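Local coordinates for protein AlkZ (Streptomyces sahachiroi, PDB 5UUJ) that belongs to the AlkZ-like DNA glycosylase family of the helix-turn-helix clan, has a mixed fold with more helix than strand, and is probably linked to DNA repair, at residues Q18-E23 with A53-A58; Q11-R16 with D288-G293; G102-P107 with L166-W171. All blocks are in the same frame, centred on the assembly; numbering follows the deposited sequence.

Contact 1 of 3, residues Q18-E23 with A53-A58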
loop_
_atom_site.group_PDB
_atom_site.type_symbol
_atom_site.label_atom_id
_atom_site.label_comp_id
_atom_site.label_asym_id
_atom_site.label_seq_id
_atom_site.Cartn_x
_atom_site.Cartn_y
_atom_site.Cartn_z
ATOM N N GLN A 18 -15.108 -5.065 6.531
ATOM C CA GLN A 18 -14.941 -6.050 7.584
ATOM C C GLN A 18 -13.523 -6.614 7.521
ATOM O O GLN A 18 -12.827 -6.687 8.534
ATOM C CB GLN A 18 -15.989 -7.158 7.456
ATOM C CG GLN A 18 -15.828 -8.293 8.449
ATOM C CD GLN A 18 -15.108 -9.495 7.856
ATOM O OE1 GLN A 18 -14.036 -9.885 8.322
ATOM N NE2 GLN A 18 -15.702 -10.095 6.828
ATOM N N ARG A 19 -13.085 -6.982 6.324
ATOM C CA ARG A 19 -11.751 -7.547 6.145
ATOM C C ARG A 19 -10.651 -6.536 6.471
ATOM O O ARG A 19 -9.573 -6.921 6.918
ATOM C CB ARG A 19 -11.575 -8.059 4.714
ATOM C CG ARG A 19 -12.541 -9.167 4.318
ATOM C CD ARG A 19 -12.281 -10.450 5.078
ATOM N NE ARG A 19 -10.952 -10.993 4.809
ATOM C CZ ARG A 19 -10.406 -12.002 5.478
ATOM N NH1 ARG A 19 -11.069 -12.588 6.468
ATOM N NH2 ARG A 19 -9.192 -12.426 5.160
ATOM N N GLN A 20 -10.929 -5.251 6.259
ATOM C CA GLN A 20 -9.924 -4.202 6.440
ATOM C C GLN A 20 -9.967 -3.563 7.831
ATOM O O GLN A 20 -9.372 -2.505 8.048
ATOM C CB GLN A 20 -10.102 -3.115 5.378
ATOM C CG GLN A 20 -9.792 -3.574 3.963
ATOM C CD GLN A 20 -10.012 -2.477 2.939
ATOM O OE1 GLN A 20 -9.770 -1.299 3.211
ATOM N NE2 GLN A 20 -10.484 -2.856 1.757
ATOM N N PHE A 21 -10.671 -4.211 8.757
ATOM C CA PHE A 21 -10.770 -3.763 10.146
ATOM C C PHE A 21 -11.411 -2.383 10.292
ATOM O O PHE A 21 -11.126 -1.662 11.250
ATOM C CB PHE A 21 -9.385 -3.746 10.807
ATOM C CG PHE A 21 -8.661 -5.059 10.742
ATOM C CD1 PHE A 21 -9.210 -6.196 11.310
ATOM C CD2 PHE A 21 -7.423 -5.153 10.128
ATOM C CE1 PHE A 21 -8.541 -7.407 11.258
ATOM C CE2 PHE A 21 -6.749 -6.361 10.075
ATOM C CZ PHE A 21 -7.308 -7.489 10.641
ATOM N N LEU A 22 -12.282 -2.020 9.356
ATOM C CA LEU A 22 -12.977 -0.736 9.420
ATOM C C LEU A 22 -14.320 -0.847 10.144
ATOM O O LEU A 22 -14.634 -0.013 10.992
ATOM C CB LEU A 22 -13.178 -0.169 8.012
ATOM C CG LEU A 22 -11.904 0.369 7.349
ATOM C CD1 LEU A 22 -12.156 0.725 5.892
ATOM C CD2 LEU A 22 -11.365 1.583 8.093
ATOM N N GLU A 23 -15.108 -1.867 9.808
ATOM C CA GLU A 23 -16.392 -2.117 10.471
ATOM C C GLU A 23 -16.700 -3.615 10.449
ATOM O O GLU A 23 -16.780 -4.201 9.372
ATOM C CB GLU A 23 -17.536 -1.359 9.786
ATOM C CG GLU A 23 -17.403 0.158 9.758
ATOM C CD GLU A 23 -17.504 0.795 11.136
ATOM O OE1 GLU A 23 -18.173 0.215 12.021
ATOM O OE2 GLU A 23 -16.911 1.881 11.327
ATOM N N ALA A 53 -4.058 3.584 12.830
ATOM C CA ALA A 53 -4.724 3.972 14.073
ATOM C C ALA A 53 -6.240 4.022 13.916
ATOM O O ALA A 53 -6.975 3.669 14.840
ATOM C CB ALA A 53 -4.206 5.318 14.551
ATOM N N LEU A 54 -6.707 4.463 12.751
ATOM C CA LEU A 54 -8.140 4.543 12.495
ATOM C C LEU A 54 -8.770 3.152 12.439
ATOM O O LEU A 54 -9.979 3.008 12.598
ATOM C CB LEU A 54 -8.413 5.297 11.194
ATOM C CG LEU A 54 -8.153 6.808 11.203
ATOM C CD1 LEU A 54 -8.255 7.367 9.795
ATOM C CD2 LEU A 54 -9.114 7.531 12.124
ATOM N N ARG A 55 -7.947 2.132 12.222
ATOM C CA ARG A 55 -8.432 0.756 12.138
ATOM C C ARG A 55 -8.342 0.039 13.487
ATOM O O ARG A 55 -8.404 -1.191 13.561
ATOM C CB ARG A 55 -7.649 0.001 11.063
ATOM C CG ARG A 55 -8.085 0.378 9.660
ATOM C CD ARG A 55 -7.224 -0.268 8.603
ATOM N NE ARG A 55 -7.862 -0.224 7.293
ATOM C CZ ARG A 55 -7.866 0.836 6.490
ATOM N NH1 ARG A 55 -7.268 1.960 6.859
ATOM N NH2 ARG A 55 -8.472 0.772 5.313
ATOM N N GLN A 56 -8.207 0.828 14.550
ATOM C CA GLN A 56 -8.175 0.313 15.914
ATOM C C GLN A 56 -9.289 0.950 16.737
ATOM O O GLN A 56 -9.425 2.172 16.759
ATOM C CB GLN A 56 -6.817 0.587 16.556
ATOM C CG GLN A 56 -5.667 -0.146 15.881
ATOM C CD GLN A 56 -4.309 0.399 16.278
ATOM O OE1 GLN A 56 -4.160 1.588 16.558
ATOM N NE2 GLN A 56 -3.309 -0.472 16.303
ATOM N N ALA A 57 -10.081 0.113 17.406
ATOM C CA ALA A 57 -11.211 0.577 18.211
ATOM C C ALA A 57 -10.766 1.645 19.197
ATOM O O ALA A 57 -11.466 2.630 19.420
ATOM C CB ALA A 57 -11.852 -0.587 18.946
ATOM N N ALA A 58 -9.595 1.428 19.785
ATOM C CA ALA A 58 -8.927 2.431 20.601
ATOM C C ALA A 58 -7.660 2.864 19.868
ATOM O O ALA A 58 -6.610 2.244 20.039
ATOM C CB ALA A 58 -8.597 1.878 21.980
HETATM O O HOH W 1 -11.038 -1.922 14.012
#
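The guanidinium of R55 has L22 CD2 over the centre of one face, 3.9 Å from R55 CZ, while both oxygens of Q20 approach along its rim. This plane lies beside a Schellman motif that ends helix 9-19: F21, with positive phi, is the C-prime residue, and the turn sends the backbone carbonyl of Q20 out toward R55. R55 answers side-on with two nitrogens. NE donates to Q20 O at 2.8 Å, a short but bent bond (130° at the hydrogen) whose acceptor is tilted from the guanidinium plane, and NH2 reaches Q20 OE1 at 3.2 Å, nearly in that plane. The Q20 amide lies 13° from the guanidinium plane, the two chains running side by side in the same direction. Arginine suits a buried place with several acceptors: its third nitrogen, NH1, serves N51 O and D288. The amide of Q20 is held from its other end, NE2 donating to A218 O, which fixes its rotation. Leucine at 22 gives the flat cation an apolar cover. Where the backbones come nearest, a water lies 2.8 Å from both F21 O and R55 O.

Contact 2 of 3, residues Q11-R16 with D288-G293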
loop_
_atom_site.group_PDB
_atom_site.type_symbol
_atom_site.label_atom_id
_atom_site.label_comp_id
_atom_site.label_asym_id
_atom_site.label_seq_id
_atom_site.Cartn_x
_atom_site.Cartn_y
_atom_site.Cartn_z
ATOM N N GLN A 11 -22.857 -4.921 -0.742
ATOM C CA GLN A 11 -22.403 -6.132 -0.065
ATOM C C GLN A 11 -20.879 -6.185 -0.064
ATOM O O GLN A 11 -20.258 -6.394 0.977
ATOM C CB GLN A 11 -22.960 -7.386 -0.731
ATOM C CG GLN A 11 -24.386 -7.717 -0.358
ATOM C CD GLN A 11 -24.792 -9.096 -0.835
ATOM O OE1 GLN A 11 -24.825 -9.363 -2.039
ATOM N NE2 GLN A 11 -25.088 -9.985 0.108
ATOM N N VAL A 12 -20.287 -5.992 -1.242
ATOM C CA VAL A 12 -18.838 -6.034 -1.398
ATOM C C VAL A 12 -18.162 -4.999 -0.499
ATOM O O VAL A 12 -17.171 -5.302 0.161
ATOM C CB VAL A 12 -18.429 -5.804 -2.873
ATOM C CG1 VAL A 12 -16.922 -5.568 -3.009
ATOM C CG2 VAL A 12 -18.854 -6.994 -3.729
ATOM N N PHE A 13 -18.704 -3.786 -0.462
ATOM C CA PHE A 13 -18.117 -2.717 0.341
ATOM C C PHE A 13 -18.113 -3.081 1.821
ATOM O O PHE A 13 -17.111 -2.889 2.514
ATOM C CB PHE A 13 -18.872 -1.401 0.138
ATOM C CG PHE A 13 -18.824 -0.878 -1.268
ATOM C CD1 PHE A 13 -17.763 -1.184 -2.109
ATOM C CD2 PHE A 13 -19.845 -0.080 -1.753
ATOM C CE1 PHE A 13 -17.722 -0.699 -3.401
ATOM C CE2 PHE A 13 -19.809 0.409 -3.049
ATOM C CZ PHE A 13 -18.746 0.097 -3.871
ATOM N N ALA A 14 -19.238 -3.604 2.299
ATOM C CA ALA A 14 -19.358 -4.014 3.693
ATOM C C ALA A 14 -18.375 -5.137 4.015
ATOM O O ALA A 14 -17.746 -5.138 5.074
ATOM C CB ALA A 14 -20.777 -4.452 3.997
ATOM N N TRP A 15 -18.246 -6.090 3.098
ATOM C CA TRP A 15 -17.348 -7.217 3.301
ATOM C C TRP A 15 -15.896 -6.748 3.335
ATOM O O TRP A 15 -15.123 -7.158 4.202
ATOM C CB TRP A 15 -17.540 -8.266 2.206
ATOM C CG TRP A 15 -16.659 -9.460 2.393
ATOM C CD1 TRP A 15 -16.892 -10.528 3.209
ATOM C CD2 TRP A 15 -15.397 -9.704 1.759
ATOM N NE1 TRP A 15 -15.852 -11.420 3.125
ATOM C CE2 TRP A 15 -14.922 -10.939 2.242
ATOM C CE3 TRP A 15 -14.624 -8.999 0.835
ATOM C CZ2 TRP A 15 -13.708 -11.485 1.830
ATOM C CZ3 TRP A 15 -13.418 -9.546 0.424
ATOM C CH2 TRP A 15 -12.974 -10.775 0.922
ATOM N N ARG A 16 -15.536 -5.878 2.395
ATOM C CA ARG A 16 -14.191 -5.309 2.356
ATOM C C ARG A 16 -13.870 -4.574 3.654
ATOM O O ARG A 16 -12.784 -4.730 4.210
ATOM C CB ARG A 16 -14.040 -4.356 1.169
ATOM C CG ARG A 16 -13.931 -5.049 -0.177
ATOM C CD ARG A 16 -13.950 -4.052 -1.319
ATOM N NE ARG A 16 -13.809 -4.707 -2.617
ATOM C CZ ARG A 16 -13.938 -4.090 -3.788
ATOM N NH1 ARG A 16 -14.216 -2.796 -3.835
ATOM N NH2 ARG A 16 -13.795 -4.773 -4.915
ATOM N N ASP A 288 -5.441 6.199 1.665
ATOM C CA ASP A 288 -5.904 5.027 2.395
ATOM C C ASP A 288 -6.070 3.815 1.487
ATOM O O ASP A 288 -6.538 3.923 0.351
ATOM C CB ASP A 288 -7.221 5.310 3.112
ATOM C CG ASP A 288 -7.572 4.222 4.111
ATOM O OD1 ASP A 288 -7.007 4.244 5.224
ATOM O OD2 ASP A 288 -8.392 3.340 3.782
ATOM N N GLN A 289 -5.685 2.659 2.015
ATOM C CA GLN A 289 -5.737 1.404 1.279
ATOM C C GLN A 289 -7.146 1.028 0.825
ATOM O O GLN A 289 -7.299 0.312 -0.165
ATOM C CB GLN A 289 -5.156 0.277 2.134
ATOM C CG GLN A 289 -3.642 0.333 2.291
ATOM C CD GLN A 289 -2.907 0.164 0.970
ATOM O OE1 GLN A 289 -2.842 -0.933 0.417
ATOM N NE2 GLN A 289 -2.353 1.257 0.459
ATOM N N TYR A 290 -8.171 1.493 1.533
ATOM C CA TYR A 290 -9.544 1.219 1.112
ATOM C C TYR A 290 -9.756 1.741 -0.307
ATOM O O TYR A 290 -10.488 1.147 -1.101
ATOM C CB TYR A 290 -10.568 1.850 2.061
ATOM C CG TYR A 290 -11.989 1.578 1.629
ATOM C CD1 TYR A 290 -12.600 0.362 1.909
ATOM C CD2 TYR A 290 -12.711 2.523 0.910
ATOM C CE1 TYR A 290 -13.895 0.099 1.496
ATOM C CE2 TYR A 290 -14.003 2.270 0.496
ATOM C CZ TYR A 290 -14.591 1.057 0.792
ATOM O OH TYR A 290 -15.880 0.800 0.383
ATOM N N LEU A 291 -9.092 2.851 -0.612
ATOM C CA LEU A 291 -9.143 3.462 -1.933
ATOM C C LEU A 291 -8.131 2.848 -2.889
ATOM O O LEU A 291 -8.459 2.521 -4.031
ATOM C CB LEU A 291 -8.879 4.965 -1.826
ATOM C CG LEU A 291 -10.011 5.933 -2.161
ATOM C CD1 LEU A 291 -9.499 7.355 -2.031
ATOM C CD2 LEU A 291 -10.563 5.695 -3.558
ATOM N N LEU A 292 -6.894 2.709 -2.422
ATOM C CA LEU A 292 -5.787 2.334 -3.295
ATOM C C LEU A 292 -5.826 0.864 -3.699
ATOM O O LEU A 292 -5.245 0.483 -4.715
ATOM C CB LEU A 292 -4.448 2.645 -2.623
ATOM C CG LEU A 292 -4.159 4.116 -2.311
ATOM C CD1 LEU A 292 -2.732 4.260 -1.803
ATOM C CD2 LEU A 292 -4.392 5.014 -3.519
ATOM N N GLY A 293 -6.509 0.043 -2.909
ATOM C CA GLY A 293 -6.662 -1.360 -3.245
ATOM C C GLY A 293 -7.353 -1.514 -4.590
ATOM O O GLY A 293 -6.736 -1.947 -5.560
#
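Helix 9-19 and the short helix 289-292, N-capped by D288, keep their backbones well apart, with the nearest CA atoms, of R16 and Y290, 8.1 Å from each other. One long side chain bridges this helix-to-helix contact, that of Y290, in which CG stands anti to the backbone N (chi1 180°) and the ring reaches across to helix 9-19. It meets F13 at about a right angle, and its hydroxyl comes 3.7 Å from both CB and CD1 of F13. The aliphatic root of R16 adds a looser touch, CB lying 4.5 Å from Y290 CE1. Tyrosine suits this buried place because it can span the gap and still satisfy a polar end: the hydroxyl is hydrogen-bonded to the carbonyl of G325, while phenylalanine at 13 offers only carbon. R16 likewise spends its polar end elsewhere, NE and NH2 donating to G220 O and P221 O, and V12 CG1 lies against one face of its guanidinium. At the helix start, the backbone O of D288 accepts from both L291 N and L292 N. Its carboxylate makes the capping bond, with Y290 N donating to D288 OD2 at 2.9 Å from above the carboxylate plane.

Contact 3 of 3, residues G102-P107 with L166-W171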
loop_
_atom_site.group_PDB
_atom_site.type_symbol
_atom_site.label_atom_id
_atom_site.label_comp_id
_atom_site.label_asym_id
_atom_site.label_seq_id
_atom_site.Cartn_x
_atom_site.Cartn_y
_atom_site.Cartn_z
ATOM N N GLY A 102 10.448 -6.214 -14.318
ATOM C CA GLY A 102 11.655 -5.839 -15.039
ATOM C C GLY A 102 11.586 -4.444 -15.628
ATOM O O GLY A 102 11.991 -4.222 -16.769
ATOM N N SER A 103 11.063 -3.504 -14.847
ATOM C CA SER A 103 10.857 -2.136 -15.308
ATOM C C SER A 103 12.165 -1.447 -15.682
ATOM O O SER A 103 12.195 -0.591 -16.567
ATOM C CB SER A 103 10.143 -1.319 -14.234
ATOM O OG SER A 103 10.966 -1.175 -13.091
ATOM N N TRP A 104 13.241 -1.821 -15.000
ATOM C CA TRP A 104 14.535 -1.186 -15.203
ATOM C C TRP A 104 15.243 -1.720 -16.447
ATOM O O TRP A 104 16.309 -1.230 -16.823
ATOM C CB TRP A 104 15.421 -1.383 -13.971
ATOM C CG TRP A 104 15.847 -2.804 -13.765
ATOM C CD1 TRP A 104 17.018 -3.376 -14.177
ATOM C CD2 TRP A 104 15.108 -3.838 -13.102
ATOM N NE1 TRP A 104 17.054 -4.699 -13.811
ATOM C CE2 TRP A 104 15.895 -5.008 -13.149
ATOM C CE3 TRP A 104 13.861 -3.889 -12.470
ATOM C CZ2 TRP A 104 15.473 -6.215 -12.593
ATOM C CZ3 TRP A 104 13.443 -5.089 -11.920
ATOM C CH2 TRP A 104 14.248 -6.236 -11.984
ATOM N N LEU A 105 14.647 -2.723 -17.087
ATOM C CA LEU A 105 15.212 -3.299 -18.301
ATOM C C LEU A 105 14.791 -2.509 -19.538
ATOM O O LEU A 105 15.387 -2.652 -20.607
ATOM C CB LEU A 105 14.782 -4.760 -18.455
ATOM C CG LEU A 105 15.240 -5.739 -17.372
ATOM C CD1 LEU A 105 14.704 -7.125 -17.676
ATOM C CD2 LEU A 105 16.759 -5.766 -17.256
ATOM N N LYS A 106 13.763 -1.680 -19.393
ATOM C CA LYS A 106 13.256 -0.915 -20.523
ATOM C C LYS A 106 14.247 0.177 -20.923
ATOM O O LYS A 106 14.837 0.821 -20.057
ATOM C CB LYS A 106 11.892 -0.303 -20.191
ATOM C CG LYS A 106 10.780 -1.344 -20.070
ATOM C CD LYS A 106 9.383 -0.736 -20.178
ATOM C CE LYS A 106 8.846 -0.269 -18.835
ATOM N NZ LYS A 106 7.358 -0.138 -18.852
ATOM N N PRO A 107 14.450 0.373 -22.240
ATOM C CA PRO A 107 15.304 1.464 -22.726
ATOM C C PRO A 107 14.984 2.811 -22.074
ATOM O O PRO A 107 15.904 3.540 -21.711
ATOM C CB PRO A 107 14.999 1.495 -24.227
ATOM C CG PRO A 107 14.674 0.078 -24.559
ATOM C CD PRO A 107 13.979 -0.485 -23.346
ATOM N N LEU A 166 17.319 2.829 -6.712
ATOM C CA LEU A 166 17.244 1.949 -5.550
ATOM C C LEU A 166 16.102 0.939 -5.651
ATOM O O LEU A 166 16.095 -0.069 -4.945
ATOM C CB LEU A 166 17.086 2.776 -4.264
ATOM C CG LEU A 166 15.788 3.575 -4.065
ATOM C CD1 LEU A 166 14.667 2.726 -3.484
ATOM C CD2 LEU A 166 16.022 4.780 -3.164
ATOM N N LYS A 167 15.127 1.209 -6.513
ATOM C CA LYS A 167 13.898 0.422 -6.513
ATOM C C LYS A 167 14.101 -1.029 -6.972
ATOM O O LYS A 167 13.576 -1.946 -6.341
ATOM C CB LYS A 167 12.836 1.122 -7.365
ATOM C CG LYS A 167 12.432 2.464 -6.777
ATOM C CD LYS A 167 11.170 3.035 -7.395
ATOM C CE LYS A 167 10.836 4.376 -6.757
ATOM N NZ LYS A 167 9.550 4.932 -7.231
ATOM N N PRO A 168 14.859 -1.249 -8.062
ATOM C CA PRO A 168 15.183 -2.641 -8.400
ATOM C C PRO A 168 15.882 -3.375 -7.257
ATOM O O PRO A 168 15.649 -4.567 -7.047
ATOM C CB PRO A 168 16.118 -2.504 -9.604
ATOM C CG PRO A 168 15.750 -1.210 -10.222
ATOM C CD PRO A 168 15.292 -0.311 -9.111
ATOM N N LEU A 169 16.727 -2.658 -6.524
ATOM C CA LEU A 169 17.444 -3.239 -5.395
ATOM C C LEU A 169 16.474 -3.587 -4.273
ATOM O O LEU A 169 16.594 -4.638 -3.642
ATOM C CB LEU A 169 18.523 -2.280 -4.887
ATOM C CG LEU A 169 19.909 -2.377 -5.530
ATOM C CD1 LEU A 169 19.832 -2.353 -7.042
ATOM C CD2 LEU A 169 20.796 -1.243 -5.035
ATOM N N ALA A 170 15.510 -2.703 -4.027
ATOM C CA ALA A 170 14.486 -2.964 -3.024
ATOM C C ALA A 170 13.694 -4.200 -3.426
ATOM O O ALA A 170 13.472 -5.094 -2.616
ATOM C CB ALA A 170 13.566 -1.763 -2.864
ATOM N N TRP A 171 13.293 -4.252 -4.692
ATOM C CA TRP A 171 12.500 -5.361 -5.209
ATOM C C TRP A 171 13.257 -6.684 -5.155
ATOM O O TRP A 171 12.647 -7.741 -5.010
ATOM C CB TRP A 171 12.064 -5.076 -6.646
ATOM C CG TRP A 171 11.095 -3.943 -6.771
ATOM C CD1 TRP A 171 10.378 -3.355 -5.766
ATOM C CD2 TRP A 171 10.737 -3.255 -7.972
ATOM N NE1 TRP A 171 9.592 -2.350 -6.271
ATOM C CE2 TRP A 171 9.795 -2.267 -7.624
ATOM C CE3 TRP A 171 11.117 -3.384 -9.310
ATOM C CZ2 TRP A 171 9.232 -1.410 -8.567
ATOM C CZ3 TRP A 171 10.555 -2.532 -10.243
ATOM C CH2 TRP A 171 9.625 -1.559 -9.868
#
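In W104 and S103, CG and OG lie between the backbone N and the carbonyl carbon (chi1 68° and 66°), and this sets the indole of the 3-10 segment 103-105 over P168 of helix 162-172 and the hydroxyl at the edge of W171. The indole meets P168 in a CH-pi contact: P168 CB sits over the face of the six-membered ring, 4.1 Å from its centroid and 23° off the normal. The neighbouring P168 CG reaches W104 CB at 3.8 Å, so the pyrrolidine lies along the root of the indole as well. On the opposite face of the W104 ring lie G102 CA and L105 CG, leaving the indole sandwiched between its own turn and the helix. Proline suits the helix position because its ring offers a rigid apolar surface; its missing N-H accounts for the absent bond at 168, though K167 N lacks one too where the helix kinks. W171, one turn further on, presents its edge: W104 CZ3 lies 3.9 Å from W171 CE3, and S103 OG comes within 3.2 Å of W171 CZ3, near the indole plane. The W171 indole is steadied by NE1, which donates to A78 O. Around this loop-to-helix junction, M98 and A99 of helix 91-100 touch W171, V120 of helix 117-130 touches W104, and strand 74-77 packs on helix 162-172 through L166, K167 and A170.

Contacts 1 and 2 share helix 9-19, and Q20, L22 and R55 of contact 1 pack on Y290 of contact 2; their centres are about 12 Å apart. They meet directly: R55 NH1 makes a salt bridge to D288 OD1 at 2.8 Å, so one aspartate both caps the short helix and pairs with the arginine that holds the end of helix 9-19. Y290 ties them further, its CD1 lying 4.0 Å from L22 CD1. In sequence, contacts 1 and 3 both fall inside the long loop closed by contact 2. Contact 3 lies on the opposite side of the chain's centre, its centre about 34 Å from that of contact 1 and about 30 Å from that of contact 2, with nearest atoms about 22 Å and about 13 Å away.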